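Local coordinates for protein thermotoga maritima TmcAL (Thermotoga maritima, PDB 5Y0T) that belongs to the HIGH nucleotidyl transferase family of the HUP clan, with a Rossmann-like core of parallel strands flanked by helices, at residues D91-V96 / Q335-L340; R149-K154 / E158-K163; R288-Y293 / L297-A302. One frame throughout, in Å; residues are numbered along the deposited sequence.

Contact 1: D91-V96 / Q335-L340. With EDO (1,2-ethanediol), chain G.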
ATOM      1  N   ASP A  91       2.159  25.247  23.941  1.00 20.77           N
ATOM      2  CA  ASP A  91       1.851  25.353  25.356  1.00 21.90           C
ATOM      3  C   ASP A  91       2.674  24.358  26.201  1.00 20.09           C
ATOM      4  O   ASP A  91       3.062  24.665  27.322  1.00 23.03           O
ATOM      5  CB  ASP A  91       0.361  25.129  25.591  1.00 20.80           C
ATOM      6  CG  ASP A  91      -0.011  25.232  27.054  1.00 32.35           C
ATOM      7  OD1 ASP A  91      -0.126  26.369  27.546  1.00 36.69           O
ATOM      8  OD2 ASP A  91      -0.179  24.176  27.696  1.00 37.44           O
ATOM      9  N   ALA A  92       2.943  23.176  25.656  1.00 19.75           N
ATOM     10  CA  ALA A  92       3.625  22.131  26.419  1.00 22.96           C
ATOM     11  C   ALA A  92       5.105  22.439  26.650  1.00 20.52           C
ATOM     12  O   ALA A  92       5.729  21.861  27.545  1.00 21.60           O
ATOM     13  CB  ALA A  92       3.481  20.795  25.730  1.00 20.49           C
ATOM     14  N   THR A  93       5.669  23.343  25.854  1.00 17.74           N
ATOM     15  CA  THR A  93       7.070  23.718  26.031  1.00 18.82           C
ATOM     16  C   THR A  93       7.288  24.311  27.409  1.00 20.03           C
ATOM     17  O   THR A  93       8.399  24.260  27.940  1.00 18.44           O
ATOM     18  CB  THR A  93       7.529  24.763  25.013  1.00 19.45           C
ATOM     19  OG1 THR A  93       6.754  25.955  25.209  1.00 18.31           O
ATOM     20  CG2 THR A  93       7.343  24.246  23.562  1.00 17.37           C
ATOM     21  N   GLY A  94       6.226  24.904  27.956  1.00 23.36           N
ATOM     22  CA  GLY A  94       6.269  25.530  29.265  1.00 21.16           C
ATOM     23  C   GLY A  94       6.859  26.930  29.241  1.00 22.38           C
ATOM     24  O   GLY A  94       7.011  27.552  30.301  1.00 24.03           O
ATOM     25  N   VAL A  95       7.348  27.360  28.081  1.00 17.73           N
ATOM     26  CA  VAL A  95       7.978  28.685  27.970  1.00 21.22           C
ATOM     27  C   VAL A  95       7.355  29.722  27.020  1.00 24.61           C
ATOM     28  O   VAL A  95       7.677  30.914  27.094  1.00 21.61           O
ATOM     29  CB  VAL A  95       9.453  28.524  27.557  1.00 19.56           C
ATOM     30  CG1 VAL A  95      10.203  27.667  28.586  1.00 22.96           C
ATOM     31  CG2 VAL A  95       9.536  27.897  26.167  1.00 17.35           C
ATOM     32  N   VAL A  96       6.453  29.292  26.151  1.00 20.63           N
ATOM     33  CA  VAL A  96       5.941  30.186  25.114  1.00 21.91           C
ATOM     34  C   VAL A  96       4.932  31.140  25.727  1.00 22.18           C
ATOM     35  O   VAL A  96       4.059  30.693  26.457  1.00 17.90           O
ATOM     36  CB  VAL A  96       5.309  29.396  23.955  1.00 25.19           C
ATOM     37  CG1 VAL A  96       4.440  30.321  23.089  1.00 17.30           C
ATOM     38  CG2 VAL A  96       6.412  28.729  23.117  1.00 16.00           C
ATOM     39  N   GLN A 335       1.782  13.698  22.622  1.00 16.31           N
ATOM     40  CA  GLN A 335       2.358  13.131  23.828  1.00 21.30           C
ATOM     41  C   GLN A 335       3.857  13.424  23.963  1.00 17.95           C
ATOM     42  O   GLN A 335       4.484  12.990  24.924  1.00 17.53           O
ATOM     43  CB  GLN A 335       2.086  11.619  23.869  1.00 21.49           C
ATOM     44  CG  GLN A 335       0.578  11.292  23.893  1.00 15.54           C
ATOM     45  CD  GLN A 335      -0.134  11.905  25.095  1.00 21.88           C
ATOM     46  OE1 GLN A 335       0.216  11.619  26.232  1.00 22.26           O
ATOM     47  NE2 GLN A 335      -1.143  12.753  24.842  1.00 20.12           N
ATOM     48  N   TYR A 336       4.441  14.157  23.012  1.00 14.79           N
ATOM     49  CA  TYR A 336       5.881  14.451  23.088  1.00 18.74           C
ATOM     50  C   TYR A 336       6.186  15.746  22.349  1.00 16.03           C
ATOM     51  O   TYR A 336       5.411  16.197  21.496  1.00 18.81           O
ATOM     52  CB  TYR A 336       6.739  13.302  22.474  1.00 20.24           C
ATOM     53  CG  TYR A 336       6.231  12.918  21.098  1.00 18.89           C
ATOM     54  CD1 TYR A 336       6.627  13.616  19.960  1.00 20.44           C
ATOM     55  CD2 TYR A 336       5.294  11.900  20.947  1.00 20.29           C
ATOM     56  CE1 TYR A 336       6.115  13.295  18.706  1.00 16.61           C
ATOM     57  CE2 TYR A 336       4.784  11.577  19.707  1.00 16.62           C
ATOM     58  CZ  TYR A 336       5.197  12.256  18.591  1.00 18.87           C
ATOM     59  OH  TYR A 336       4.650  11.916  17.362  1.00 21.93           O
ATOM     60  N   ILE A 337       7.325  16.325  22.676  1.00 18.33           N
ATOM     61  CA  ILE A 337       7.849  17.443  21.923  1.00 18.56           C
ATOM     62  C   ILE A 337       9.051  16.955  21.123  1.00 19.06           C
ATOM     63  O   ILE A 337      10.077  16.609  21.705  1.00 19.76           O
ATOM     64  CB  ILE A 337       8.270  18.602  22.846  1.00 22.07           C
ATOM     65  CG1 ILE A 337       7.043  19.154  23.586  1.00 20.44           C
ATOM     66  CG2 ILE A 337       8.920  19.701  22.013  1.00 22.00           C
ATOM     67  CD1 ILE A 337       7.385  19.964  24.850  1.00 17.81           C
ATOM     68  N   ARG A 338       8.931  16.940  19.798  1.00 18.48           N
ATOM     69  CA  ARG A 338      10.030  16.480  18.941  1.00 17.29           C
ATOM     70  C   ARG A 338      10.882  17.678  18.515  1.00 19.76           C
ATOM     71  O   ARG A 338      10.369  18.597  17.904  1.00 16.61           O
ATOM     72  CB  ARG A 338       9.492  15.744  17.696  1.00 20.27           C
ATOM     73  CG  ARG A 338      10.569  15.450  16.617  1.00 19.58           C
ATOM     74  CD  ARG A 338      11.393  14.195  16.945  1.00 23.22           C
ATOM     75  NE  ARG A 338      12.432  13.950  15.933  1.00 20.33           N
ATOM     76  CZ  ARG A 338      12.214  13.300  14.793  1.00 25.02           C
ATOM     77  NH1 ARG A 338      11.005  12.806  14.532  1.00 19.52           N
ATOM     78  NH2 ARG A 338      13.207  13.116  13.930  1.00 20.87           N
ATOM     79  N   ILE A 339      12.177  17.654  18.822  1.00 17.67           N
ATOM     80  CA  ILE A 339      13.082  18.729  18.415  1.00 16.08           C
ATOM     81  C   ILE A 339      13.657  18.401  17.046  1.00 18.02           C
ATOM     82  O   ILE A 339      14.343  17.397  16.909  1.00 20.06           O
ATOM     83  CB  ILE A 339      14.275  18.905  19.388  1.00 22.54           C
ATOM     84  CG1 ILE A 339      13.822  19.057  20.847  1.00 23.04           C
ATOM     85  CG2 ILE A 339      15.194  20.051  18.923  1.00 19.49           C
ATOM     86  CD1 ILE A 339      12.832  20.137  21.088  1.00 25.52           C
ATOM     87  N   LEU A 340      13.328  19.197  16.027  1.00 16.86           N
ATOM     88  CA  LEU A 340      13.938  19.025  14.709  1.00 20.85           C
ATOM     89  C   LEU A 340      15.234  19.806  14.539  1.00 21.55           C
ATOM     90  O   LEU A 340      16.055  19.463  13.689  1.00 17.25           O
ATOM     91  CB  LEU A 340      12.957  19.425  13.605  1.00 20.30           C
ATOM     92  CG  LEU A 340      11.728  18.529  13.448  1.00 20.84           C
ATOM     93  CD1 LEU A 340      10.849  19.130  12.380  1.00 17.20           C
ATOM     94  CD2 LEU A 340      12.104  17.050  13.102  1.00 18.58           C
TER
HETATM   95  C1  EDO G1003      -0.023  14.230  28.069  1.00 34.59           C
HETATM   96  O1  EDO G1003       0.204  13.967  29.467  1.00 45.90           O
HETATM   97  C2  EDO G1003      -1.428  14.805  27.870  1.00 33.06           C
HETATM   98  O2  EDO G1003      -2.374  13.729  27.663  1.00 30.77           O
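The hydroxyl of Thr93, a residue that meets Ile337 across the contact, is gripped by three backbone groups. OG1 gives its proton to the carbonyl of Leu90 and receives Val95 N at 3.3 Å along a nearly straight path (163°), which makes an ST turn, while Val96 N adds a weak third bond. Threonine suits the place because its other branch is apolar: CG2 lies 4.5 Å from Ile337 CD1. The isoleucine reaches over with its long arm, CG1 anti to its carbonyl carbon (chi1 -64°), so that CD1 ends 4.1 Å from Ala92 CB and 3.7 Å from Ala92 O. The small Ala92 lets this methyl come close to the backbone. In the fold, helix 79-92 belongs to the Rossmann-like connection between strands 66-70 and 98-103, and Gly94, with positive phi, turns the chain off the helix end. Strand 337-343 joins the same sheet antiparallel to 66-70, whose Leu68 touches both Thr93 and Ile337. Beyond the apolar patch, Gln335 NE2 donates to O2 of a 1,2-ethanediol at 3.2 Å and also to the carbonyl of Gly333, while its OE1 accepts from Asp380 N.

Contact 2: R149-K154 / E158-K163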
ATOM      1  N   ARG A 149     -26.169  34.403  12.774  1.00 43.23           N
ATOM      2  CA  ARG A 149     -27.487  34.518  13.375  1.00 42.16           C
ATOM      3  C   ARG A 149     -27.330  34.914  14.837  1.00 41.11           C
ATOM      4  O   ARG A 149     -28.122  35.703  15.369  1.00 48.39           O
ATOM      5  CB  ARG A 149     -28.269  33.210  13.221  1.00 40.89           C
ATOM      6  CG  ARG A 149     -28.751  32.967  11.792  1.00 46.29           C
ATOM      7  CD  ARG A 149     -29.374  31.590  11.604  1.00 56.53           C
ATOM      8  NE  ARG A 149     -30.658  31.443  12.287  1.00 67.63           N
ATOM      9  CZ  ARG A 149     -31.296  30.284  12.430  1.00 73.13           C
ATOM     10  NH1 ARG A 149     -30.761  29.170  11.948  1.00 74.03           N
ATOM     11  NH2 ARG A 149     -32.461  30.234  13.063  1.00 74.11           N
ATOM     12  N   TYR A 150     -26.281  34.396  15.464  1.00 38.42           N
ATOM     13  CA  TYR A 150     -25.934  34.766  16.832  1.00 40.94           C
ATOM     14  C   TYR A 150     -25.570  36.247  16.912  1.00 41.52           C
ATOM     15  O   TYR A 150     -26.074  36.972  17.769  1.00 41.82           O
ATOM     16  CB  TYR A 150     -24.777  33.902  17.349  1.00 38.40           C
ATOM     17  CG  TYR A 150     -24.506  34.062  18.826  1.00 37.26           C
ATOM     18  CD1 TYR A 150     -25.342  33.475  19.770  1.00 39.15           C
ATOM     19  CD2 TYR A 150     -23.421  34.799  19.280  1.00 37.88           C
ATOM     20  CE1 TYR A 150     -25.106  33.617  21.126  1.00 40.32           C
ATOM     21  CE2 TYR A 150     -23.177  34.949  20.641  1.00 39.56           C
ATOM     22  CZ  TYR A 150     -24.024  34.354  21.555  1.00 41.99           C
ATOM     23  OH  TYR A 150     -23.798  34.499  22.902  1.00 49.07           O
ATOM     24  N   PHE A 151     -24.701  36.700  16.010  1.00 41.65           N
ATOM     25  CA  PHE A 151     -24.340  38.117  15.956  1.00 44.45           C
ATOM     26  C   PHE A 151     -25.560  39.021  15.812  1.00 43.88           C
ATOM     27  O   PHE A 151     -25.654  40.049  16.481  1.00 48.15           O
ATOM     28  CB  PHE A 151     -23.364  38.376  14.811  1.00 43.59           C
ATOM     29  CG  PHE A 151     -21.919  38.250  15.212  1.00 38.99           C
ATOM     30  CD1 PHE A 151     -21.478  37.146  15.920  1.00 34.51           C
ATOM     31  CD2 PHE A 151     -21.006  39.244  14.882  1.00 39.86           C
ATOM     32  CE1 PHE A 151     -20.142  37.026  16.292  1.00 34.14           C
ATOM     33  CE2 PHE A 151     -19.676  39.139  15.241  1.00 34.77           C
ATOM     34  CZ  PHE A 151     -19.238  38.025  15.949  1.00 39.70           C
ATOM     35  N   SER A 152     -26.489  38.630  14.944  1.00 46.87           N
ATOM     36  CA  SER A 152     -27.707  39.398  14.710  1.00 50.18           C
ATOM     37  C   SER A 152     -28.570  39.481  15.955  1.00 47.14           C
ATOM     38  O   SER A 152     -29.090  40.546  16.284  1.00 43.79           O
ATOM     39  CB  SER A 152     -28.526  38.791  13.566  1.00 56.17           C
ATOM     40  OG  SER A 152     -27.870  38.961  12.323  1.00 57.32           O
ATOM     41  N   MET A 153     -28.735  38.354  16.637  1.00 46.13           N
ATOM     42  CA  MET A 153     -29.530  38.306  17.860  1.00 52.68           C
ATOM     43  C   MET A 153     -28.952  39.250  18.923  1.00 51.35           C
ATOM     44  O   MET A 153     -29.691  39.835  19.717  1.00 56.02           O
ATOM     45  CB  MET A 153     -29.598  36.868  18.388  1.00 55.20           C
ATOM     46  CG  MET A 153     -30.119  36.738  19.810  1.00 58.95           C
ATOM     47  SD  MET A 153     -29.650  35.176  20.586  1.00 88.85           S
ATOM     48  CE  MET A 153     -30.906  34.083  19.919  1.00 66.67           C
ATOM     49  N   LYS A 154     -27.635  39.421  18.898  1.00 47.54           N
ATOM     50  CA  LYS A 154     -26.925  40.252  19.870  1.00 52.44           C
ATOM     51  C   LYS A 154     -26.922  41.734  19.503  1.00 57.09           C
ATOM     52  O   LYS A 154     -26.425  42.568  20.266  1.00 61.68           O
ATOM     53  CB  LYS A 154     -25.479  39.778  20.023  1.00 49.89           C
ATOM     54  CG  LYS A 154     -25.328  38.391  20.618  1.00 51.78           C
ATOM     55  CD  LYS A 154     -25.903  38.326  22.020  1.00 57.37           C
ATOM     56  CE  LYS A 154     -24.838  37.925  23.028  1.00 62.26           C
ATOM     57  NZ  LYS A 154     -25.410  37.718  24.389  1.00 64.02           N
ATOM     58  N   GLU A 158     -23.576  41.177  11.609  1.00 46.03           N
ATOM     59  CA  GLU A 158     -23.326  39.804  11.181  1.00 40.61           C
ATOM     60  C   GLU A 158     -22.387  39.716   9.983  1.00 37.33           C
ATOM     61  O   GLU A 158     -21.760  38.684   9.752  1.00 37.65           O
ATOM     62  CB  GLU A 158     -24.649  39.119  10.840  1.00 45.01           C
ATOM     63  CG  GLU A 158     -25.433  39.835   9.757  1.00 49.85           C
ATOM     64  CD  GLU A 158     -26.523  38.969   9.155  1.00 61.48           C
ATOM     65  OE1 GLU A 158     -26.448  37.731   9.299  1.00 61.05           O
ATOM     66  OE2 GLU A 158     -27.456  39.526   8.538  1.00 67.28           O
ATOM     67  N   GLU A 159     -22.296  40.793   9.209  1.00 44.53           N
ATOM     68  CA  GLU A 159     -21.417  40.802   8.047  1.00 45.00           C
ATOM     69  C   GLU A 159     -19.957  40.648   8.458  1.00 42.80           C
ATOM     70  O   GLU A 159     -19.128  40.205   7.665  1.00 43.32           O
ATOM     71  CB  GLU A 159     -21.610  42.082   7.231  1.00 52.88           C
ATOM     72  CG  GLU A 159     -22.912  42.107   6.458  1.00 62.88           C
ATOM     73  CD  GLU A 159     -23.067  43.354   5.605  1.00 79.51           C
ATOM     74  OE1 GLU A 159     -22.206  44.257   5.699  1.00 81.21           O
ATOM     75  OE2 GLU A 159     -24.053  43.429   4.840  1.00 85.54           O
ATOM     76  N   GLU A 160     -19.648  41.005   9.703  1.00 39.61           N
ATOM     77  CA  GLU A 160     -18.290  40.884  10.208  1.00 41.91           C
ATOM     78  C   GLU A 160     -17.852  39.416  10.230  1.00 40.04           C
ATOM     79  O   GLU A 160     -16.675  39.107  10.050  1.00 38.21           O
ATOM     80  CB  GLU A 160     -18.171  41.502  11.603  1.00 52.21           C
ATOM     81  CG  GLU A 160     -16.911  42.349  11.778  1.00 65.81           C
ATOM     82  CD  GLU A 160     -16.603  42.682  13.231  1.00 75.15           C
ATOM     83  OE1 GLU A 160     -17.499  42.522  14.090  1.00 78.88           O
ATOM     84  OE2 GLU A 160     -15.453  43.098  13.513  1.00 72.85           O
ATOM     85  N   VAL A 161     -18.813  38.518  10.426  1.00 38.10           N
ATOM     86  CA  VAL A 161     -18.543  37.079  10.464  1.00 38.23           C
ATOM     87  C   VAL A 161     -18.018  36.570   9.116  1.00 36.42           C
ATOM     88  O   VAL A 161     -17.319  35.553   9.055  1.00 36.62           O
ATOM     89  CB  VAL A 161     -19.819  36.291  10.877  1.00 36.37           C
ATOM     90  CG1 VAL A 161     -19.522  34.801  11.058  1.00 38.72           C
ATOM     91  CG2 VAL A 161     -20.393  36.868  12.168  1.00 29.09           C
ATOM     92  N   LEU A 162     -18.324  37.293   8.039  1.00 39.18           N
ATOM     93  CA  LEU A 162     -17.815  36.941   6.712  1.00 39.84           C
ATOM     94  C   LEU A 162     -16.280  36.871   6.658  1.00 39.31           C
ATOM     95  O   LEU A 162     -15.721  36.250   5.753  1.00 38.05           O
ATOM     96  CB  LEU A 162     -18.323  37.932   5.665  1.00 44.58           C
ATOM     97  CG  LEU A 162     -19.815  37.849   5.352  1.00 55.24           C
ATOM     98  CD1 LEU A 162     -20.279  39.082   4.577  1.00 51.90           C
ATOM     99  CD2 LEU A 162     -20.107  36.584   4.562  1.00 62.86           C
ATOM    100  N   LYS A 163     -15.602  37.488   7.625  1.00 34.48           N
ATOM    101  CA  LYS A 163     -14.141  37.404   7.697  1.00 30.00           C
ATOM    102  C   LYS A 163     -13.674  35.953   7.839  1.00 30.48           C
ATOM    103  O   LYS A 163     -12.542  35.608   7.491  1.00 32.52           O
ATOM    104  CB  LYS A 163     -13.608  38.237   8.863  1.00 27.39           C
ATOM    105  CG  LYS A 163     -13.728  39.756   8.684  1.00 34.71           C
ATOM    106  CD  LYS A 163     -13.340  40.462   9.986  1.00 40.62           C
ATOM    107  CE  LYS A 163     -13.779  41.910   9.999  1.00 47.75           C
ATOM    108  NZ  LYS A 163     -13.575  42.491  11.355  1.00 52.42           N
TER
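Phe151 and Val161 form the tight part of this contact. One methyl of the valine, CG2, sits over the middle of the phenyl ring, 3.6 Å from the centroid of Phe151 and only 12° off the ring normal, a clear CH-pi contact. Val161 delivers it with CG1 anti to its backbone N (chi1 -174°), which leaves CG2 as the branch facing the ring. A beta-branched residue serves well here, its short side chain placing a methyl on a flat face. Nearer the backbone, Phe151 CB packs 3.9 Å from Glu158 CA. The ring is further enclosed by Trp156, edge-to-face, and by Phe110 and Ile117 of helix 108-120.

Away from the ring face the fit is looser. Glu160 brings OE1 to the ring edge, 4.2 Å from Phe151 CE2, with carboxylate and ring planes 68° apart. On the exposed flank Ser152 OG lies alongside the Glu158 chain, 3.4 Å from its CD, yet donates to Met148 O of its own helix.

Helix 139-153 ends, the chain reverses, and 158-163 coils back, becoming a 3-10 segment at 162-163, with Val161, Leu162 and Lys163 N each bonded to the carbonyl three residues earlier.

Lys163 NZ meets Glu160 OE2 at 2.9 Å from the anti side and also pairs with Asp107. Cohesion across the turn is therefore apolar, while Lys163, paired with both Glu160 and Asp107, probably helps hold the Glu160 carboxylate beside the ring.

Contact 3: R288-Y293 / L297-A302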
ATOM      1  N   ARG A 288     -11.083   2.335  -8.589  1.00 30.65           N
ATOM      2  CA  ARG A 288     -11.184   1.286  -9.598  1.00 33.17           C
ATOM      3  C   ARG A 288     -11.513   1.807 -10.999  1.00 31.03           C
ATOM      4  O   ARG A 288     -11.190   1.159 -12.000  1.00 33.59           O
ATOM      5  CB  ARG A 288     -12.209   0.245  -9.145  1.00 36.84           C
ATOM      6  CG  ARG A 288     -11.667  -0.617  -8.008  1.00 31.23           C
ATOM      7  CD  ARG A 288     -12.755  -1.123  -7.069  1.00 33.41           C
ATOM      8  NE  ARG A 288     -12.170  -1.938  -6.005  1.00 33.99           N
ATOM      9  CZ  ARG A 288     -11.524  -1.452  -4.945  1.00 34.37           C
ATOM     10  NH1 ARG A 288     -11.380  -0.142  -4.783  1.00 34.75           N
ATOM     11  NH2 ARG A 288     -11.016  -2.283  -4.038  1.00 33.16           N
ATOM     12  N   GLN A 289     -12.178   2.956 -11.077  1.00 30.78           N
ATOM     13  CA  GLN A 289     -12.586   3.489 -12.374  1.00 34.50           C
ATOM     14  C   GLN A 289     -11.631   4.514 -13.005  1.00 38.11           C
ATOM     15  O   GLN A 289     -11.757   4.822 -14.194  1.00 40.48           O
ATOM     16  CB  GLN A 289     -13.979   4.093 -12.247  1.00 34.48           C
ATOM     17  CG  GLN A 289     -15.043   3.044 -11.972  1.00 44.04           C
ATOM     18  CD  GLN A 289     -15.015   1.893 -12.980  1.00 51.05           C
ATOM     19  OE1 GLN A 289     -14.894   2.107 -14.192  1.00 53.06           O
ATOM     20  NE2 GLN A 289     -15.131   0.667 -12.479  1.00 45.33           N
ATOM     21  N   THR A 290     -10.657   5.007 -12.241  1.00 30.40           N
ATOM     22  CA  THR A 290      -9.707   5.975 -12.782  1.00 29.44           C
ATOM     23  C   THR A 290      -8.304   5.375 -12.875  1.00 32.78           C
ATOM     24  O   THR A 290      -7.988   4.404 -12.188  1.00 32.48           O
ATOM     25  CB  THR A 290      -9.647   7.285 -11.934  1.00 26.22           C
ATOM     26  OG1 THR A 290      -9.182   6.996 -10.608  1.00 29.70           O
ATOM     27  CG2 THR A 290     -11.020   7.958 -11.884  1.00 29.93           C
ATOM     28  N   GLY A 291      -7.490   5.927 -13.774  1.00 31.52           N
ATOM     29  CA  GLY A 291      -6.147   5.437 -14.022  1.00 34.91           C
ATOM     30  C   GLY A 291      -5.008   6.324 -13.551  1.00 35.30           C
ATOM     31  O   GLY A 291      -3.845   5.959 -13.709  1.00 34.36           O
ATOM     32  N   SER A 292      -5.331   7.492 -13.001  1.00 30.45           N
ATOM     33  CA  SER A 292      -4.321   8.365 -12.404  1.00 28.74           C
ATOM     34  C   SER A 292      -4.910   9.056 -11.193  1.00 29.50           C
ATOM     35  O   SER A 292      -6.122   9.252 -11.112  1.00 32.16           O
ATOM     36  CB  SER A 292      -3.817   9.416 -13.396  1.00 30.87           C
ATOM     37  OG  SER A 292      -4.796  10.430 -13.589  1.00 32.84           O
ATOM     38  N   TYR A 293      -4.041   9.445 -10.267  1.00 26.67           N
ATOM     39  CA  TYR A 293      -4.458  10.076  -9.033  1.00 29.22           C
ATOM     40  C   TYR A 293      -5.107  11.423  -9.326  1.00 31.00           C
ATOM     41  O   TYR A 293      -6.046  11.838  -8.640  1.00 24.53           O
ATOM     42  CB  TYR A 293      -3.259  10.237  -8.096  1.00 25.84           C
ATOM     43  CG  TYR A 293      -3.611  10.727  -6.713  1.00 25.23           C
ATOM     44  CD1 TYR A 293      -4.584  10.095  -5.952  1.00 25.64           C
ATOM     45  CD2 TYR A 293      -2.964  11.829  -6.168  1.00 24.81           C
ATOM     46  CE1 TYR A 293      -4.907  10.562  -4.668  1.00 24.76           C
ATOM     47  CE2 TYR A 293      -3.278  12.292  -4.908  1.00 25.73           C
ATOM     48  CZ  TYR A 293      -4.242  11.654  -4.162  1.00 23.98           C
ATOM     49  OH  TYR A 293      -4.528  12.127  -2.898  1.00 24.89           O
ATOM     50  N   LEU A 297      -8.817  12.155  -8.007  1.00 27.51           N
ATOM     51  CA  LEU A 297      -9.214  13.317  -7.219  1.00 30.51           C
ATOM     52  C   LEU A 297     -10.436  14.001  -7.830  1.00 33.69           C
ATOM     53  O   LEU A 297     -11.384  14.347  -7.119  1.00 33.68           O
ATOM     54  CB  LEU A 297      -8.042  14.302  -7.096  1.00 27.28           C
ATOM     55  CG  LEU A 297      -6.902  13.876  -6.158  1.00 31.18           C
ATOM     56  CD1 LEU A 297      -5.777  14.923  -6.119  1.00 32.12           C
ATOM     57  CD2 LEU A 297      -7.426  13.629  -4.746  1.00 26.63           C
ATOM     58  N   GLU A 298     -10.424  14.175  -9.148  1.00 30.50           N
ATOM     59  CA  GLU A 298     -11.558  14.776  -9.846  1.00 36.97           C
ATOM     60  C   GLU A 298     -12.813  13.907  -9.742  1.00 39.24           C
ATOM     61  O   GLU A 298     -13.919  14.419  -9.615  1.00 33.09           O
ATOM     62  CB  GLU A 298     -11.210  15.022 -11.316  1.00 40.26           C
ATOM     63  CG  GLU A 298     -10.145  16.088 -11.533  1.00 41.47           C
ATOM     64  CD  GLU A 298     -10.656  17.499 -11.246  1.00 52.18           C
ATOM     65  OE1 GLU A 298     -11.893  17.718 -11.224  1.00 50.17           O
ATOM     66  OE2 GLU A 298      -9.810  18.395 -11.042  1.00 60.33           O
ATOM     67  N   CYS A 299     -12.640  12.590  -9.790  1.00 36.70           N
ATOM     68  CA  CYS A 299     -13.774  11.680  -9.666  1.00 35.04           C
ATOM     69  C   CYS A 299     -14.423  11.761  -8.281  1.00 29.65           C
ATOM     70  O   CYS A 299     -15.645  11.768  -8.169  1.00 32.26           O
ATOM     71  CB  CYS A 299     -13.340  10.235  -9.960  1.00 36.04           C
ATOM     72  SG  CYS A 299     -14.645   8.986  -9.725  1.00 44.04           S
ATOM     73  N   VAL A 300     -13.613  11.804  -7.226  1.00 27.25           N
ATOM     74  CA  VAL A 300     -14.144  11.850  -5.863  1.00 29.35           C
ATOM     75  C   VAL A 300     -14.752  13.228  -5.580  1.00 38.49           C
ATOM     76  O   VAL A 300     -15.782  13.342  -4.908  1.00 33.93           O
ATOM     77  CB  VAL A 300     -13.054  11.540  -4.810  1.00 30.77           C
ATOM     78  CG1 VAL A 300     -13.617  11.688  -3.397  1.00 28.28           C
ATOM     79  CG2 VAL A 300     -12.468  10.122  -5.018  1.00 29.97           C
ATOM     80  N   LYS A 301     -14.101  14.263  -6.109  1.00 36.54           N
ATOM     81  CA  LYS A 301     -14.517  15.655  -5.920  1.00 40.89           C
ATOM     82  C   LYS A 301     -15.948  15.934  -6.372  1.00 37.07           C
ATOM     83  O   LYS A 301     -16.380  15.513  -7.437  1.00 36.45           O
ATOM     84  CB  LYS A 301     -13.567  16.603  -6.670  1.00 44.48           C
ATOM     85  CG  LYS A 301     -14.015  18.070  -6.708  1.00 46.79           C
ATOM     86  CD  LYS A 301     -13.275  18.907  -5.661  1.00 43.26           C
ATOM     87  CE  LYS A 301     -13.761  20.353  -5.641  1.00 38.57           C
ATOM     88  NZ  LYS A 301     -15.215  20.455  -5.295  1.00 38.23           N
ATOM     89  N   ALA A 302     -16.673  16.666  -5.544  1.00 38.35           N
ATOM     90  CA  ALA A 302     -17.976  17.174  -5.933  1.00 48.17           C
ATOM     91  C   ALA A 302     -18.171  18.489  -5.220  1.00 49.18           C
ATOM     92  O   ALA A 302     -17.266  18.960  -4.524  1.00 47.60           O
ATOM     93  CB  ALA A 302     -19.081  16.194  -5.583  1.00 46.39           C
TER
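Tyr293 and Leu297 stand one helical turn apart, and the leucine fork lies over one face of the phenol ring. Leu297 CG is 4.1 Å from the centroid of the Tyr293 ring and 13° off its normal, a CH-pi contact. From there the two methyls spread over the same face: CD1 approaches CE2 of Tyr293 at 3.8 Å, and CD2 reaches the far end, 3.8 Å from Tyr293 CZ. The ring lies there because Tyr293 CG is anti to its backbone N (chi1 -173°). The forked leucine, with two methyls spread from CG, thus covers a broad aromatic face, and Ala314 and Leu257 of neighbouring helices also touch the tyrosine. Below this pair the helical bond from Leu297 N to Tyr293 O measures 2.9 Å.

Two consecutive helices, 279-289 and 293-300, are joined here by a tight turn, in which Ser292 takes the N-cap position and bonds Asp295 N. Thr290, in the turn, faces Cys299 with its methyl, CG2 lying 3.8 Å from Cys299 CB, while its OG1 gives a hydrogen bond to Cys286 O. Cys299 and Cys286 form a disulfide, so Thr290 is tied by its hydroxyl and packed by its methyl to the two cysteine residues. At the end of helix 279-289, Arg288 and Gln289 pack on Glu411 and Gly410 of the second subunit.

The two helices are thus joined covalently as well as by packing, and the turn between them is probably stiffened by the disulfide.

The three contacts lie at the corners of a nearly equilateral triangle: centres of contacts 1 and 2 are about 36 Å apart, 2 and 3 about 38 Å, and 1 and 3 about 39 Å. No pair touches; the closest approach, about 19 Å between nearest atoms, is between contacts 2 and 3. Contacts 1 and 3 occupy opposite sides of the chain centre. The segments of contact 1 are 239 positions apart at their closest ends, and both others fall within that span, each closed over only a few residues. The residues lining the adenosine-5'-rp-alpha-thio-triphosphate pocket all lie between positions 7 and 210, so contact 3 and segment 335-340 supply none of them.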